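Long-range contacts in group 3 allergen SMIPP-S Yv6023A04 (Sarcoptes scabiei type hominis, PDB 3H7O), which has the fold of a trypsin-like serine protease of the S1 family but is classed as an inactivated paralogue, so it probably does not cleave peptides: residues 68-78 against 90-100; 145-155 against 168-176. The protein carries 3 engineered substitutions. All coordinates share one frame; numbering follows the deposited sequence.

Contact 1: residues 68-78 against 90-100; sequences KSDPYVSHVYL and IAILELSRPLK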
loop_
_atom_site.group_PDB
_atom_site.type_symbol
_atom_site.label_atom_id
_atom_site.label_comp_id
_atom_site.label_asym_id
_atom_site.label_seq_id
_atom_site.Cartn_x
_atom_site.Cartn_y
_atom_site.Cartn_z
ATOM N N LYS A 68 -15.721 2.784 -7.599
ATOM C CA LYS A 68 -15.746 4.241 -7.745
ATOM C C LYS A 68 -14.353 4.797 -8.023
ATOM O O LYS A 68 -13.348 4.142 -7.729
ATOM C CB LYS A 68 -16.299 4.887 -6.474
ATOM C CG LYS A 68 -17.766 4.620 -6.223
ATOM C CD LYS A 68 -18.184 5.204 -4.887
ATOM C CE LYS A 68 -19.684 5.412 -4.840
ATOM N NZ LYS A 68 -20.411 4.116 -4.784
ATOM N N SER A 69 -14.299 6.006 -8.574
ATOM C CA SER A 69 -13.034 6.692 -8.805
ATOM C C SER A 69 -13.093 8.165 -8.416
ATOM O O SER A 69 -14.010 8.892 -8.813
ATOM C CB SER A 69 -12.588 6.536 -10.258
ATOM O OG SER A 69 -12.273 5.183 -10.539
ATOM N N ASP A 70 -12.107 8.591 -7.632
ATOM C CA ASP A 70 -12.007 9.970 -7.178
ATOM C C ASP A 70 -10.789 10.624 -7.831
ATOM O O ASP A 70 -9.656 10.347 -7.434
ATOM C CB ASP A 70 -11.872 10.006 -5.651
ATOM C CG ASP A 70 -12.080 11.393 -5.070
ATOM O OD1 ASP A 70 -11.826 12.398 -5.771
ATOM O OD2 ASP A 70 -12.485 11.476 -3.889
ATOM N N PRO A 71 -11.021 11.485 -8.842
ATOM C CA PRO A 71 -9.946 12.177 -9.563
ATOM C C PRO A 71 -9.621 13.561 -8.992
ATOM O O PRO A 71 -9.254 14.466 -9.746
ATOM C CB PRO A 71 -10.542 12.336 -10.956
ATOM C CG PRO A 71 -11.995 12.580 -10.672
ATOM C CD PRO A 71 -12.331 11.708 -9.482
ATOM N N TYR A 72 -9.769 13.728 -7.683
ATOM C CA TYR A 72 -9.580 15.037 -7.065
ATOM C C TYR A 72 -8.467 15.032 -6.019
ATOM O O TYR A 72 -8.655 15.521 -4.904
ATOM C CB TYR A 72 -10.883 15.535 -6.429
ATOM C CG TYR A 72 -12.001 15.878 -7.390
ATOM C CD1 TYR A 72 -12.108 17.158 -7.940
ATOM C CD2 TYR A 72 -12.975 14.936 -7.717
ATOM C CE1 TYR A 72 -13.154 17.485 -8.806
ATOM C CE2 TYR A 72 -14.023 15.253 -8.580
ATOM C CZ TYR A 72 -14.102 16.526 -9.121
ATOM O OH TYR A 72 -15.133 16.834 -9.972
ATOM N N VAL A 73 -7.312 14.478 -6.373
ATOM C CA VAL A 73 -6.149 14.559 -5.495
ATOM C C VAL A 73 -5.550 15.968 -5.602
ATOM O O VAL A 73 -5.200 16.420 -6.694
ATOM C CB VAL A 73 -5.095 13.466 -5.812
ATOM C CG1 VAL A 73 -3.873 13.618 -4.908
ATOM C CG2 VAL A 73 -5.703 12.071 -5.661
ATOM N N SER A 74 -5.437 16.650 -4.462
ATOM C CA SER A 74 -4.977 18.039 -4.416
ATOM C C SER A 74 -3.541 18.210 -3.911
ATOM O O SER A 74 -2.877 19.188 -4.254
ATOM C CB SER A 74 -5.927 18.883 -3.561
ATOM O OG SER A 74 -6.031 18.351 -2.250
ATOM N N HIS A 75 -3.071 17.273 -3.091
ATOM C CA HIS A 75 -1.729 17.367 -2.511
ATOM C C HIS A 75 -1.144 15.995 -2.192
ATOM O O HIS A 75 -1.880 15.055 -1.887
ATOM C CB HIS A 75 -1.747 18.229 -1.242
ATOM C CG HIS A 75 -0.394 18.716 -0.817
ATOM N ND1 HIS A 75 0.182 19.857 -1.333
ATOM C CD2 HIS A 75 0.492 18.221 0.081
ATOM C CE1 HIS A 75 1.366 20.042 -0.777
ATOM N NE2 HIS A 75 1.579 19.064 0.084
ATOM N N VAL A 76 0.182 15.906 -2.272
ATOM C CA VAL A 76 0.936 14.713 -1.904
ATOM C C VAL A 76 1.857 15.086 -0.742
ATOM O O VAL A 76 2.699 15.980 -0.875
ATOM C CB VAL A 76 1.776 14.176 -3.097
ATOM C CG1 VAL A 76 2.636 12.989 -2.670
ATOM C CG2 VAL A 76 0.876 13.790 -4.263
ATOM N N TYR A 77 1.681 14.416 0.395
ATOM C CA TYR A 77 2.518 14.663 1.573
ATOM C C TYR A 77 3.578 13.585 1.705
ATOM O O TYR A 77 3.257 12.398 1.755
ATOM C CB TYR A 77 1.678 14.710 2.854
ATOM C CG TYR A 77 0.738 15.889 2.948
ATOM C CD1 TYR A 77 1.178 17.124 3.432
ATOM C CD2 TYR A 77 -0.595 15.769 2.561
ATOM C CE1 TYR A 77 0.310 18.214 3.523
ATOM C CE2 TYR A 77 -1.468 16.849 2.644
ATOM C CZ TYR A 77 -1.011 18.067 3.125
ATOM O OH TYR A 77 -1.881 19.130 3.207
ATOM N N LEU A 78 4.834 14.014 1.781
ATOM C CA LEU A 78 5.971 13.108 1.941
ATOM C C LEU A 78 6.664 13.348 3.284
ATOM O O LEU A 78 6.545 14.428 3.872
ATOM C CB LEU A 78 6.970 13.293 0.788
ATOM C CG LEU A 78 6.457 13.172 -0.655
ATOM C CD1 LEU A 78 7.508 13.659 -1.645
ATOM C CD2 LEU A 78 6.017 11.747 -0.992
ATOM N N ILE A 90 6.627 6.209 1.972
ATOM C CA ILE A 90 5.270 6.364 2.462
ATOM C C ILE A 90 4.770 7.772 2.092
ATOM O O ILE A 90 5.537 8.739 2.114
ATOM C CB ILE A 90 5.212 6.096 3.993
ATOM C CG1 ILE A 90 3.765 5.966 4.479
ATOM C CG2 ILE A 90 6.034 7.149 4.781
ATOM C CD1 ILE A 90 3.637 5.433 5.898
ATOM N N ALA A 91 3.499 7.873 1.718
ATOM C CA ALA A 91 2.932 9.145 1.282
ATOM C C ALA A 91 1.454 9.222 1.601
ATOM O O ALA A 91 0.751 8.208 1.582
ATOM C CB ALA A 91 3.152 9.344 -0.216
ATOM N N ILE A 92 0.989 10.433 1.886
ATOM C CA ILE A 92 -0.432 10.682 2.089
ATOM C C ILE A 92 -0.967 11.515 0.932
ATOM O O ILE A 92 -0.402 12.557 0.590
ATOM C CB ILE A 92 -0.708 11.373 3.444
ATOM C CG1 ILE A 92 -0.267 10.457 4.592
ATOM C CG2 ILE A 92 -2.200 11.712 3.582
ATOM C CD1 ILE A 92 -0.191 11.136 5.953
ATOM N N LEU A 93 -2.039 11.028 0.315
ATOM C CA LEU A 93 -2.714 11.766 -0.741
ATOM C C LEU A 93 -3.915 12.494 -0.155
ATOM O O LEU A 93 -4.754 11.876 0.496
ATOM C CB LEU A 93 -3.154 10.820 -1.867
ATOM C CG LEU A 93 -2.086 9.897 -2.476
ATOM C CD1 LEU A 93 -2.694 9.010 -3.551
ATOM C CD2 LEU A 93 -0.905 10.679 -3.037
ATOM N N GLU A 94 -3.982 13.804 -0.380
ATOM C CA GLU A 94 -5.123 14.609 0.064
ATOM C C GLU A 94 -6.128 14.822 -1.062
ATOM O O GLU A 94 -5.744 15.052 -2.210
ATOM C CB GLU A 94 -4.658 15.960 0.611
ATOM C CG GLU A 94 -5.795 16.852 1.104
ATOM C CD GLU A 94 -5.314 18.148 1.712
ATOM O OE1 GLU A 94 -4.091 18.397 1.720
ATOM O OE2 GLU A 94 -6.167 18.925 2.186
ATOM N N LEU A 95 -7.412 14.753 -0.718
ATOM C CA LEU A 95 -8.493 14.957 -1.674
ATOM C C LEU A 95 -9.211 16.286 -1.463
ATOM O O LEU A 95 -9.417 16.716 -0.324
ATOM C CB LEU A 95 -9.490 13.801 -1.587
ATOM C CG LEU A 95 -8.912 12.443 -1.968
ATOM C CD1 LEU A 95 -9.682 11.331 -1.273
ATOM C CD2 LEU A 95 -8.898 12.268 -3.490
ATOM N N SER A 96 -9.578 16.940 -2.564
ATOM C CA SER A 96 -10.378 18.163 -2.498
ATOM C C SER A 96 -11.873 17.841 -2.523
ATOM O O SER A 96 -12.692 18.608 -2.011
ATOM C CB SER A 96 -10.014 19.116 -3.639
ATOM O OG SER A 96 -10.317 18.544 -4.899
ATOM N N ARG A 97 -12.210 16.708 -3.138
ATOM C CA ARG A 97 -13.559 16.156 -3.141
ATOM C C ARG A 97 -13.458 14.806 -2.432
ATOM O O ARG A 97 -12.642 13.965 -2.820
ATOM C CB ARG A 97 -14.057 15.984 -4.582
ATOM C CG ARG A 97 -15.523 15.575 -4.742
ATOM C CD ARG A 97 -15.706 14.065 -4.918
ATOM N NE ARG A 97 -17.095 13.756 -5.245
ATOM C CZ ARG A 97 -18.041 13.493 -4.347
ATOM N NH1 ARG A 97 -17.752 13.471 -3.048
ATOM N NH2 ARG A 97 -19.280 13.248 -4.751
ATOM N N PRO A 98 -14.274 14.594 -1.380
ATOM C CA PRO A 98 -14.052 13.421 -0.526
ATOM C C PRO A 98 -14.477 12.103 -1.164
ATOM O O PRO A 98 -15.336 12.094 -2.044
ATOM C CB PRO A 98 -14.916 13.712 0.702
ATOM C CG PRO A 98 -16.014 14.578 0.196
ATOM C CD PRO A 98 -15.444 15.383 -0.950
ATOM N N LEU A 99 -13.867 11.004 -0.721
ATOM C CA LEU A 99 -14.329 9.668 -1.093
ATOM C C LEU A 99 -15.743 9.472 -0.561
ATOM O O LEU A 99 -16.044 9.883 0.564
ATOM C CB LEU A 99 -13.417 8.591 -0.498
ATOM C CG LEU A 99 -11.918 8.594 -0.817
ATOM C CD1 LEU A 99 -11.175 7.623 0.097
ATOM C CD2 LEU A 99 -11.659 8.269 -2.286
ATOM N N LYS A 100 -16.603 8.865 -1.374
ATOM C CA LYS A 100 -17.970 8.546 -0.967
ATOM C C LYS A 100 -17.993 7.231 -0.185
ATOM O O LYS A 100 -18.402 6.183 -0.708
ATOM C CB LYS A 100 -18.894 8.453 -2.189
ATOM C CG LYS A 100 -19.104 9.762 -2.933
ATOM C CD LYS A 100 -20.171 9.628 -4.013
ATOM C CE LYS A 100 -21.576 9.610 -3.420
ATOM N NZ LYS A 100 -22.621 9.788 -4.467
#

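Contact 2: residues 145-155 against 168-176; sequences AQLTVVDLDEC and VFCAQKVGV. Engineered in segment 145-155: Q146 (natural residue Asn). With SO4 (sulfate ion), chain C.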
loop_
_atom_site.group_PDB
_atom_site.type_symbol
_atom_site.label_atom_id
_atom_site.label_comp_id
_atom_site.label_asym_id
_atom_site.label_seq_id
_atom_site.Cartn_x
_atom_site.Cartn_y
_atom_site.Cartn_z
ATOM N N ALA A 145 -3.442 -11.909 0.901
ATOM C CA ALA A 145 -2.588 -13.001 1.370
ATOM C C ALA A 145 -2.189 -12.787 2.821
ATOM O O ALA A 145 -1.866 -11.667 3.226
ATOM C CB ALA A 145 -1.343 -13.115 0.496
ATOM N N GLN A 146 -2.213 -13.868 3.596
ATOM C CA GLN A 146 -1.727 -13.851 4.965
ATOM C C GLN A 146 -0.241 -14.182 4.946
ATOM O O GLN A 146 0.143 -15.294 4.580
ATOM C CB GLN A 146 -2.480 -14.872 5.825
ATOM C CG GLN A 146 -3.964 -14.570 6.037
ATOM C CD GLN A 146 -4.224 -13.464 7.054
ATOM O OE1 GLN A 146 -3.299 -12.893 7.635
ATOM N NE2 GLN A 146 -5.497 -13.156 7.269
ATOM N N LEU A 147 0.591 -13.213 5.313
ATOM C CA LEU A 147 2.031 -13.438 5.378
ATOM C C LEU A 147 2.486 -13.535 6.829
ATOM O O LEU A 147 1.890 -12.923 7.716
ATOM C CB LEU A 147 2.808 -12.330 4.651
ATOM C CG LEU A 147 2.428 -11.885 3.229
ATOM C CD1 LEU A 147 3.482 -10.939 2.670
ATOM C CD2 LEU A 147 2.231 -13.061 2.283
ATOM N N THR A 148 3.549 -14.294 7.055
ATOM C CA THR A 148 4.115 -14.458 8.388
ATOM C C THR A 148 5.286 -13.497 8.565
ATOM O O THR A 148 6.241 -13.518 7.779
ATOM C CB THR A 148 4.593 -15.906 8.617
ATOM O OG1 THR A 148 3.552 -16.819 8.254
ATOM C CG2 THR A 148 4.972 -16.131 10.078
ATOM N N VAL A 149 5.205 -12.662 9.600
ATOM C CA VAL A 149 6.279 -11.736 9.945
ATOM C C VAL A 149 7.552 -12.507 10.295
ATOM O O VAL A 149 7.530 -13.410 11.131
ATOM C CB VAL A 149 5.879 -10.798 11.116
ATOM C CG1 VAL A 149 7.037 -9.874 11.500
ATOM C CG2 VAL A 149 4.637 -9.987 10.749
ATOM N N VAL A 150 8.651 -12.145 9.638
ATOM C CA VAL A 150 9.948 -12.782 9.871
ATOM C C VAL A 150 10.928 -11.822 10.556
ATOM O O VAL A 150 10.665 -10.623 10.652
ATOM C CB VAL A 150 10.553 -13.374 8.564
ATOM C CG1 VAL A 150 9.636 -14.451 7.993
ATOM C CG2 VAL A 150 10.814 -12.285 7.524
ATOM N N ASP A 151 12.046 -12.362 11.039
ATOM C CA ASP A 151 13.048 -11.577 11.765
ATOM C C ASP A 151 13.664 -10.493 10.885
ATOM O O ASP A 151 14.150 -10.775 9.788
ATOM C CB ASP A 151 14.143 -12.494 12.321
ATOM C CG ASP A 151 15.161 -11.744 13.160
ATOM O OD1 ASP A 151 14.811 -11.309 14.281
ATOM O OD2 ASP A 151 16.312 -11.591 12.700
ATOM N N LEU A 152 13.649 -9.258 11.382
ATOM C CA LEU A 152 14.107 -8.103 10.608
ATOM C C LEU A 152 15.599 -8.133 10.241
ATOM O O LEU A 152 15.955 -7.870 9.092
ATOM C CB LEU A 152 13.751 -6.793 11.318
ATOM C CG LEU A 152 14.074 -5.480 10.595
ATOM C CD1 LEU A 152 13.495 -5.443 9.172
ATOM C CD2 LEU A 152 13.566 -4.309 11.404
ATOM N N ASP A 153 16.457 -8.442 11.214
ATOM C CA ASP A 153 17.899 -8.540 10.968
ATOM C C ASP A 153 18.222 -9.658 9.969
ATOM O O ASP A 153 19.084 -9.498 9.103
ATOM C CB ASP A 153 18.674 -8.721 12.285
ATOM C CG ASP A 153 18.773 -7.429 13.104
ATOM O OD1 ASP A 153 18.413 -6.341 12.601
ATOM O OD2 ASP A 153 19.221 -7.496 14.264
ATOM N N GLU A 154 17.508 -10.772 10.098
ATOM C CA GLU A 154 17.556 -11.883 9.152
ATOM C C GLU A 154 17.097 -11.450 7.751
ATOM O O GLU A 154 17.689 -11.843 6.742
ATOM C CB GLU A 154 16.694 -13.033 9.690
ATOM C CG GLU A 154 16.405 -14.181 8.729
ATOM C CD GLU A 154 15.677 -15.332 9.404
ATOM O OE1 GLU A 154 16.120 -15.771 10.490
ATOM O OE2 GLU A 154 14.663 -15.802 8.842
ATOM N N CYS A 155 16.045 -10.637 7.699
ATOM C CA CYS A 155 15.537 -10.099 6.442
ATOM C C CYS A 155 16.534 -9.134 5.797
ATOM O O CYS A 155 16.693 -9.134 4.577
ATOM C CB CYS A 155 14.187 -9.412 6.668
ATOM S SG CYS A 155 13.493 -8.568 5.221
ATOM N N VAL A 168 10.802 -0.408 9.022
ATOM C CA VAL A 168 10.190 -1.468 8.222
ATOM C C VAL A 168 10.020 -2.758 9.027
ATOM O O VAL A 168 10.613 -2.923 10.094
ATOM C CB VAL A 168 10.987 -1.768 6.907
ATOM C CG1 VAL A 168 11.060 -0.530 6.001
ATOM C CG2 VAL A 168 12.384 -2.327 7.199
ATOM N N PHE A 169 9.173 -3.650 8.523
ATOM C CA PHE A 169 9.184 -5.042 8.944
ATOM C C PHE A 169 9.086 -5.922 7.706
ATOM O O PHE A 169 8.726 -5.452 6.615
ATOM C CB PHE A 169 8.075 -5.363 9.965
ATOM C CG PHE A 169 6.681 -5.327 9.397
ATOM C CD1 PHE A 169 5.936 -4.153 9.423
ATOM C CD2 PHE A 169 6.105 -6.472 8.853
ATOM C CE1 PHE A 169 4.641 -4.116 8.900
ATOM C CE2 PHE A 169 4.808 -6.445 8.326
ATOM C CZ PHE A 169 4.078 -5.271 8.353
ATOM N N CYS A 170 9.421 -7.193 7.876
ATOM C CA CYS A 170 9.375 -8.139 6.772
ATOM C C CYS A 170 8.395 -9.263 7.052
ATOM O O CYS A 170 8.168 -9.632 8.205
ATOM C CB CYS A 170 10.765 -8.704 6.497
ATOM S SG CYS A 170 11.986 -7.465 6.025
ATOM N N ALA A 171 7.818 -9.804 5.982
ATOM C CA ALA A 171 6.874 -10.905 6.082
ATOM C C ALA A 171 6.947 -11.762 4.821
ATOM O O ALA A 171 7.324 -11.276 3.750
ATOM C CB ALA A 171 5.460 -10.379 6.308
ATOM N N GLN A 172 6.597 -13.037 4.950
ATOM C CA GLN A 172 6.710 -13.971 3.830
ATOM C C GLN A 172 5.753 -15.150 3.960
ATOM O O GLN A 172 5.445 -15.596 5.066
ATOM C CB GLN A 172 8.157 -14.478 3.706
ATOM C CG GLN A 172 8.488 -15.158 2.377
ATOM C CD GLN A 172 9.981 -15.356 2.167
ATOM O OE1 GLN A 172 10.769 -15.296 3.110
ATOM N NE2 GLN A 172 10.375 -15.595 0.924
ATOM N N LYS A 173 5.283 -15.629 2.812
ATOM C CA LYS A 173 4.541 -16.879 2.708
ATOM C C LYS A 173 5.067 -17.628 1.484
ATOM O O LYS A 173 5.194 -17.041 0.407
ATOM C CB LYS A 173 3.039 -16.607 2.569
ATOM C CG LYS A 173 2.178 -17.864 2.544
ATOM C CD LYS A 173 0.742 -17.552 2.155
ATOM C CE LYS A 173 -0.085 -18.824 2.074
ATOM N NZ LYS A 173 -1.439 -18.559 1.515
ATOM N N VAL A 174 5.377 -18.914 1.653
ATOM C CA VAL A 174 5.910 -19.738 0.555
ATOM C C VAL A 174 4.981 -19.750 -0.667
ATOM O O VAL A 174 3.761 -19.867 -0.529
ATOM C CB VAL A 174 6.254 -21.202 0.996
ATOM C CG1 VAL A 174 7.400 -21.214 1.999
ATOM C CG2 VAL A 174 5.037 -21.926 1.564
ATOM N N GLY A 175 5.566 -19.594 -1.853
ATOM C CA GLY A 175 4.807 -19.602 -3.104
ATOM C C GLY A 175 4.030 -18.331 -3.407
ATOM O O GLY A 175 3.254 -18.290 -4.362
ATOM N N VAL A 176 4.223 -17.295 -2.589
ATOM C CA VAL A 176 3.564 -16.008 -2.797
ATOM C C VAL A 176 4.613 -14.903 -2.888
ATOM O O VAL A 176 5.493 -14.804 -2.033
ATOM C CB VAL A 176 2.543 -15.680 -1.662
ATOM C CG1 VAL A 176 1.960 -14.277 -1.833
ATOM C CG2 VAL A 176 1.421 -16.716 -1.616
HETATM S S SO4 C . 9.366 -19.647 -2.026
HETATM O O1 SO4 C . 10.479 -18.816 -2.475
HETATM O O2 SO4 C . 8.163 -19.302 -2.778
HETATM O O3 SO4 C . 9.133 -19.419 -0.601
HETATM O O4 SO4 C . 9.688 -21.054 -2.249
HETATM O O HOH W 1 -3.140 -16.262 2.371
HETATM O O HOH W 2 10.461 -7.898 10.320
#

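Contact 1: residues 68-78 against 90-100
K68 touches K100 through side chains alone, CE lying 4.1 Å from K100 CB, at one end of a contact within the six-stranded N-terminal barrel of the chymotrypsin fold; its NZ turns to a salt bridge with E58. D70 reaches across with OD2 only 2.7 Å from the carbonyl O of R97; two oxygens so close suggest that the carboxyl group probably holds a proton, and the apolar CD2 atoms of L95 and L99 packed against it would be consistent with that. Y72 receives CB of R97 over one ring face, 3.8 Å from the centroid, a CH-pi contact, and its carbonyl O takes a straight bond from S96 N. The antiparallel pairing of strands 73-78 and 91-95, at 152° to each other, begins at V73, which meets L95 in a non-hydrogen-bonded pair, CG2 against CD2, on the face where V76 and L93 lie side by side. Next comes a classic beta bulge: S74 and H75 both face E94, S74 N donating to E94 O and E94 N to H75 O, so the register shifts by one residue. Y77 pairs with I92 through two backbone bonds, and helix 218-225 covers this face through I221 and I224 beside I92. The ring of Y77 carries H75 CD2 over its centre and presents an edge to E94. E94, with CG anti to its N (chi1 -180°) and an extended chain, turns its carboxylate plane 22° from that of the ring, and Y77 OH donates to OE1 at 2.8 Å on the syn side, somewhat out of the carboxylate plane.

Contact 2: residues 145-155 against 168-176
C155 and C170 join through a 2.0 Å SG-SG disulfide that ties the helix 152-159 to the strand 168-172 in the second sheet of the chymotrypsin fold. C155 swings SG anti to its N (chi1 175°), and a chi3 of -70° gives the bridge its twist. L152, on the first turn of the helix, brings CD1 to V168 CG2, the two side chains crossing at about a right angle, and also touches C170 SG. D151 is the N-cap, its OD2 accepting from E154 N.

Along the antiparallel strands, T148 and Q172 exchange two backbone bonds, and V150 N donates to C170 O. V150 lays CG2 against C170 CB at 3.7 Å, whereas on the other face L147 CB meets A171 CB. L147 CD2 continues to K173 CB, 3.6 Å away, the two side chains again nearly perpendicular. K173 stretches out fully (chi1 to chi4 all near 180°), passing CD 3.4 Å from Q146 O; its NZ and the backbone N of engineered Q146 both donate to one water, 3.0 Å from NZ.

Contacts 1 and 2 each pair antiparallel strands, but in the two different sheets of the chymotrypsin fold, on opposite sides of the chain's centre, with centres about 30 Å apart and nearest atoms about 9 Å apart. Both are partly buried: eight of 20 touching residues in contact 1, eight of 15 in contact 2, proportionally the more buried. Contact 1 is the larger interface, 893 Å² against 667 Å², and joins two strands and the loops beside them. It relies on more backbone bonds, a bulge and polar side-chain pairing. Contact 2, whose strand directions differ by 129°, adds a disulfide at its helix and waters bridging Q146 with K173 and V150 with C170.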